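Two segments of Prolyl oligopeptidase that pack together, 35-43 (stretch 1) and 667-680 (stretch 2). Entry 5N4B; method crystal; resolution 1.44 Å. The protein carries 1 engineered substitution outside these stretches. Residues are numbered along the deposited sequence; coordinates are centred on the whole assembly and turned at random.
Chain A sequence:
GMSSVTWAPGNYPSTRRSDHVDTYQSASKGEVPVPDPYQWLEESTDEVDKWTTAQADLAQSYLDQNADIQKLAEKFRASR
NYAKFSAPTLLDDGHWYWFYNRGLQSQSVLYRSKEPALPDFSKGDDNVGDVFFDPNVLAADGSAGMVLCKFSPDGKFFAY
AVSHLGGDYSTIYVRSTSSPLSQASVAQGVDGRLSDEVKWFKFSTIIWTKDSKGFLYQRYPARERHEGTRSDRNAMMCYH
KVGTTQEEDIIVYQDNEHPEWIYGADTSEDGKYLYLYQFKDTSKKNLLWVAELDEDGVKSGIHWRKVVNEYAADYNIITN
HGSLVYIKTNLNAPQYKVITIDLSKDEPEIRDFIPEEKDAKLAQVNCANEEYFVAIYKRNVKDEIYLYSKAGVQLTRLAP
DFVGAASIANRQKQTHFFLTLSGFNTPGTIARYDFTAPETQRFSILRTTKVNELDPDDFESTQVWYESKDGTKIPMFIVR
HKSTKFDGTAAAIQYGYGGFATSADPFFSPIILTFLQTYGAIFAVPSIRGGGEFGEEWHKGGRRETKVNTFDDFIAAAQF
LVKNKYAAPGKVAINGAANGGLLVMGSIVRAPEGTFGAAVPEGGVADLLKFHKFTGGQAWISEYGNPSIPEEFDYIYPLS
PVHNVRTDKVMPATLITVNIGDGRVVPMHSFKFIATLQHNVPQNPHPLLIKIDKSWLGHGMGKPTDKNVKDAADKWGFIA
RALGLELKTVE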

# COMPACT_ATOMS: atom_id res chain seq x y z
N PRO A 35 -16.55 29.43 -4.76
CA PRO A 35 -16.63 29.19 -6.21
C PRO A 35 -15.88 27.91 -6.54
O PRO A 35 -14.81 27.65 -6.00
CB PRO A 35 -15.91 30.39 -6.81
CG PRO A 35 -16.08 31.49 -5.76
CD PRO A 35 -15.91 30.73 -4.45
N ASP A 36 -16.44 27.13 -7.48
CA ASP A 36 -15.80 25.91 -8.00
C ASP A 36 -15.85 25.98 -9.52
O ASP A 36 -16.57 25.23 -10.18
CB ASP A 36 -16.46 24.65 -7.45
CG ASP A 36 -15.52 23.40 -7.48
OD1 ASP A 36 -14.29 23.56 -7.25
OD2 ASP A 36 -16.03 22.28 -7.69
N PRO A 37 -15.05 26.87 -10.12
CA PRO A 37 -15.12 27.09 -11.56
C PRO A 37 -14.70 25.90 -12.37
O PRO A 37 -14.95 25.86 -13.58
CB PRO A 37 -14.16 28.29 -11.79
CG PRO A 37 -13.28 28.29 -10.60
CD PRO A 37 -14.12 27.80 -9.46
N TYR A 38 -14.00 24.93 -11.74
CA TYR A 38 -13.57 23.72 -12.42
C TYR A 38 -14.38 22.50 -11.99
O TYR A 38 -13.93 21.35 -12.16
CB TYR A 38 -12.04 23.50 -12.25
CG TYR A 38 -11.28 24.74 -12.71
CD1 TYR A 38 -11.39 25.23 -14.01
CD2 TYR A 38 -10.46 25.45 -11.81
CE1 TYR A 38 -10.72 26.36 -14.40
CE2 TYR A 38 -9.81 26.57 -12.20
CZ TYR A 38 -9.92 27.04 -13.48
OH TYR A 38 -9.27 28.22 -13.84
N GLN A 39 -15.59 22.72 -11.48
CA GLN A 39 -16.47 21.60 -11.15
C GLN A 39 -16.64 20.67 -12.33
O GLN A 39 -16.77 19.45 -12.15
CB GLN A 39 -17.83 22.11 -10.64
CG GLN A 39 -18.80 20.98 -10.25
CD GLN A 39 -19.45 20.32 -11.46
OE1 GLN A 39 -19.76 20.99 -12.45
NE2 GLN A 39 -19.63 18.99 -11.41
N TRP A 40 -16.64 21.22 -13.54
CA TRP A 40 -16.86 20.43 -14.75
C TRP A 40 -15.75 19.42 -15.01
O TRP A 40 -15.98 18.44 -15.72
CB TRP A 40 -17.09 21.35 -15.95
CG TRP A 40 -15.95 22.24 -16.28
CD1 TRP A 40 -15.71 23.47 -15.76
CD2 TRP A 40 -14.91 21.95 -17.19
NE1 TRP A 40 -14.54 23.97 -16.32
CE2 TRP A 40 -14.04 23.05 -17.21
CE3 TRP A 40 -14.63 20.86 -18.03
CZ2 TRP A 40 -12.91 23.11 -18.02
CZ3 TRP A 40 -13.51 20.92 -18.83
CH2 TRP A 40 -12.66 22.03 -18.82
N LEU A 41 -14.58 19.58 -14.41
CA LEU A 41 -13.50 18.60 -14.53
C LEU A 41 -13.75 17.37 -13.70
O LEU A 41 -12.95 16.44 -13.75
CB LEU A 41 -12.15 19.25 -14.18
CG LEU A 41 -11.62 20.14 -15.30
CD1 LEU A 41 -10.40 20.98 -14.84
CD2 LEU A 41 -11.19 19.29 -16.52
N GLU A 42 -14.84 17.34 -12.92
CA GLU A 42 -15.26 16.11 -12.25
C GLU A 42 -15.87 15.10 -13.21
O GLU A 42 -16.05 13.94 -12.82
CB GLU A 42 -16.30 16.39 -11.17
CG GLU A 42 -15.80 17.23 -10.02
CD GLU A 42 -16.90 17.80 -9.15
OE1 GLU A 42 -18.11 17.45 -9.29
OE2 GLU A 42 -16.57 18.61 -8.28
N GLU A 43 -16.18 15.53 -14.43
CA GLU A 43 -17.05 14.78 -15.31
C GLU A 43 -16.26 14.12 -16.42
O GLU A 43 -15.06 14.37 -16.62
CB GLU A 43 -18.08 15.70 -15.94
CG GLU A 43 -18.87 16.56 -14.98
CD GLU A 43 -19.93 15.83 -14.15
OE1 GLU A 43 -20.04 14.58 -14.26
OE2 GLU A 43 -20.62 16.54 -13.38
N PRO A 667 -9.34 11.29 -10.36
CA PRO A 667 -8.36 12.25 -10.89
C PRO A 667 -8.85 13.68 -10.92
O PRO A 667 -8.01 14.58 -11.09
CB PRO A 667 -8.07 11.71 -12.29
CG PRO A 667 -9.26 10.87 -12.61
CD PRO A 667 -9.71 10.29 -11.34
N MET A 668 -10.14 13.95 -10.72
CA MET A 668 -10.61 15.33 -10.65
C MET A 668 -9.86 16.14 -9.61
O MET A 668 -9.71 17.33 -9.78
CB MET A 668 -12.12 15.38 -10.39
CG MET A 668 -12.55 15.03 -9.00
SD MET A 668 -12.58 16.48 -7.92
CE MET A 668 -12.88 15.75 -6.32
N HIS A 669 -9.35 15.50 -8.55
CA HIS A 669 -8.59 16.20 -7.54
C HIS A 669 -7.40 16.92 -8.19
O HIS A 669 -7.22 18.13 -8.04
CB HIS A 669 -8.09 15.19 -6.51
CG HIS A 669 -9.11 14.77 -5.53
ND1 HIS A 669 -9.53 15.57 -4.48
CD2 HIS A 669 -9.81 13.61 -5.42
CE1 HIS A 669 -10.43 14.92 -3.77
NE2 HIS A 669 -10.63 13.73 -4.33
N SER A 670 -6.55 16.14 -8.85
CA SER A 670 -5.41 16.69 -9.56
C SER A 670 -5.83 17.63 -10.69
O SER A 670 -5.15 18.63 -10.95
CB SER A 670 -4.60 15.58 -10.18
OG SER A 670 -3.89 14.88 -9.19
N PHE A 671 -6.91 17.31 -11.41
CA PHE A 671 -7.35 18.19 -12.50
C PHE A 671 -7.71 19.59 -11.98
O PHE A 671 -7.30 20.61 -12.55
CB PHE A 671 -8.55 17.61 -13.25
CG PHE A 671 -8.31 16.35 -13.98
CD1 PHE A 671 -7.03 15.83 -14.18
CD2 PHE A 671 -9.41 15.63 -14.48
CE1 PHE A 671 -6.88 14.62 -14.89
CE2 PHE A 671 -9.24 14.46 -15.16
CZ PHE A 671 -7.97 13.95 -15.36
N LYS A 672 -8.48 19.65 -10.89
CA LYS A 672 -8.82 20.94 -10.34
C LYS A 672 -7.58 21.66 -9.85
O LYS A 672 -7.44 22.87 -10.01
CB LYS A 672 -9.82 20.81 -9.21
CG LYS A 672 -11.22 20.41 -9.63
CD LYS A 672 -12.16 20.52 -8.43
CE LYS A 672 -13.48 20.00 -8.78
NZ LYS A 672 -14.32 20.07 -7.59
N PHE A 673 -6.67 20.93 -9.20
CA PHE A 673 -5.49 21.58 -8.66
C PHE A 673 -4.65 22.20 -9.78
O PHE A 673 -4.25 23.36 -9.68
CB PHE A 673 -4.69 20.65 -7.76
CG PHE A 673 -3.55 21.32 -7.06
CD1 PHE A 673 -3.82 22.24 -6.06
CD2 PHE A 673 -2.26 21.07 -7.42
CE1 PHE A 673 -2.80 22.87 -5.38
CE2 PHE A 673 -1.21 21.70 -6.74
CZ PHE A 673 -1.50 22.62 -5.74
N ILE A 674 -4.37 21.44 -10.84
CA ILE A 674 -3.51 21.96 -11.92
C ILE A 674 -4.22 23.10 -12.66
O ILE A 674 -3.59 24.10 -13.03
CB ILE A 674 -3.00 20.86 -12.86
CG1 ILE A 674 -1.81 21.34 -13.72
CG2 ILE A 674 -4.11 20.37 -13.73
CD1 ILE A 674 -0.59 21.72 -12.94
N ALA A 675 -5.53 23.00 -12.85
CA ALA A 675 -6.24 24.11 -13.51
C ALA A 675 -6.17 25.37 -12.66
O ALA A 675 -6.04 26.49 -13.20
CB ALA A 675 -7.68 23.68 -13.76
N THR A 676 -6.26 25.22 -11.34
CA THR A 676 -6.19 26.35 -10.43
C THR A 676 -4.79 26.95 -10.40
O THR A 676 -4.63 28.18 -10.40
CB THR A 676 -6.67 25.89 -9.04
OG1 THR A 676 -8.01 25.40 -9.14
CG2 THR A 676 -6.68 27.00 -8.06
N LEU A 677 -3.75 26.12 -10.39
CA LEU A 677 -2.40 26.64 -10.49
C LEU A 677 -2.22 27.43 -11.77
O LEU A 677 -1.66 28.53 -11.76
CB LEU A 677 -1.38 25.51 -10.45
CG LEU A 677 -1.06 24.81 -9.15
CD1 LEU A 677 -0.04 23.71 -9.39
CD2 LEU A 677 -0.55 25.82 -8.13
N GLN A 678 -2.60 26.83 -12.89
CA GLN A 678 -2.39 27.48 -14.19
C GLN A 678 -3.19 28.74 -14.34
O GLN A 678 -2.74 29.65 -15.05
CB GLN A 678 -2.66 26.50 -15.34
CG GLN A 678 -1.68 25.33 -15.39
CD GLN A 678 -2.03 24.29 -16.47
OE1 GLN A 678 -3.07 24.38 -17.15
NE2 GLN A 678 -1.16 23.28 -16.64
N HIS A 679 -4.32 28.86 -13.65
CA HIS A 679 -5.10 30.10 -13.67
C HIS A 679 -4.47 31.18 -12.80
O HIS A 679 -4.51 32.37 -13.13
CB HIS A 679 -6.49 29.81 -13.15
CG HIS A 679 -7.29 31.03 -12.89
ND1 HIS A 679 -7.84 31.77 -13.91
CD2 HIS A 679 -7.68 31.62 -11.74
CE1 HIS A 679 -8.50 32.79 -13.39
NE2 HIS A 679 -8.43 32.71 -12.08
N ASN A 680 -3.95 30.81 -11.64
CA ASN A 680 -3.47 31.78 -10.68
C ASN A 680 -2.08 32.30 -11.00
O ASN A 680 -1.83 33.51 -10.80
CB ASN A 680 -3.50 31.19 -9.28
CG ASN A 680 -4.83 31.34 -8.65
OD1 ASN A 680 -5.18 32.41 -8.13
ND2 ASN A 680 -5.62 30.29 -8.72

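Residues 35-43 form a turn and a short 3-10 segment that pass along one side of the helix containing residues 668-680. A type I beta turn from Asp36 to Gln39 leads directly into a 3-10 segment at 39-42, and the CA atoms of Tyr38 and Glu42 lie 5.9 Å and 5.0 Å from those of Lys672 and Met668, respectively. The two stretches therefore run in opposite senses, and together they bury 495 Å². No backbone hydrogen bond joins them; side chains supply the polar links.

Tyr38 covers the most surface. Its CA-to-CB bond points toward the helix, and one face of its ring receives the methyl group of Ala675 in a CH-pi contact, with CB 3.7 Å from the ring centroid and almost on the ring normal. At the ring edge lie Thr676 OG1, 3.6 Å from Tyr38 CD2, and His679 CB, 3.3 Å from Tyr38 OH. Thr676 OG1 donates its own hydrogen bond back to Lys672 O (2.7 Å), so the hydroxyl is engaged within the helix.

Lys672 provides the charged anchor. Its extended side chain, with chi2 to chi4 all t, carries the ammonium group to two carboxylates: NZ forms salt bridges with Asp36 OD2 and Glu42 OE2, each at 2.8 Å. One buried lysine thus ties the turn to the end of the 3-10 segment, its ammonium group shared between the two carboxylates. Glu42 is further held by Gln39, whose NE2 donates to Glu42 OE1 at 3.0 Å.

Leu41 completes the apolar part of the interface. Its CB lies 4.1 Å from Phe671 CB and its CD1 4.0 Å from Ala675 CB, so it packs against residues one helical turn apart, while its carbonyl O approaches Met668 CB at 3.6 Å.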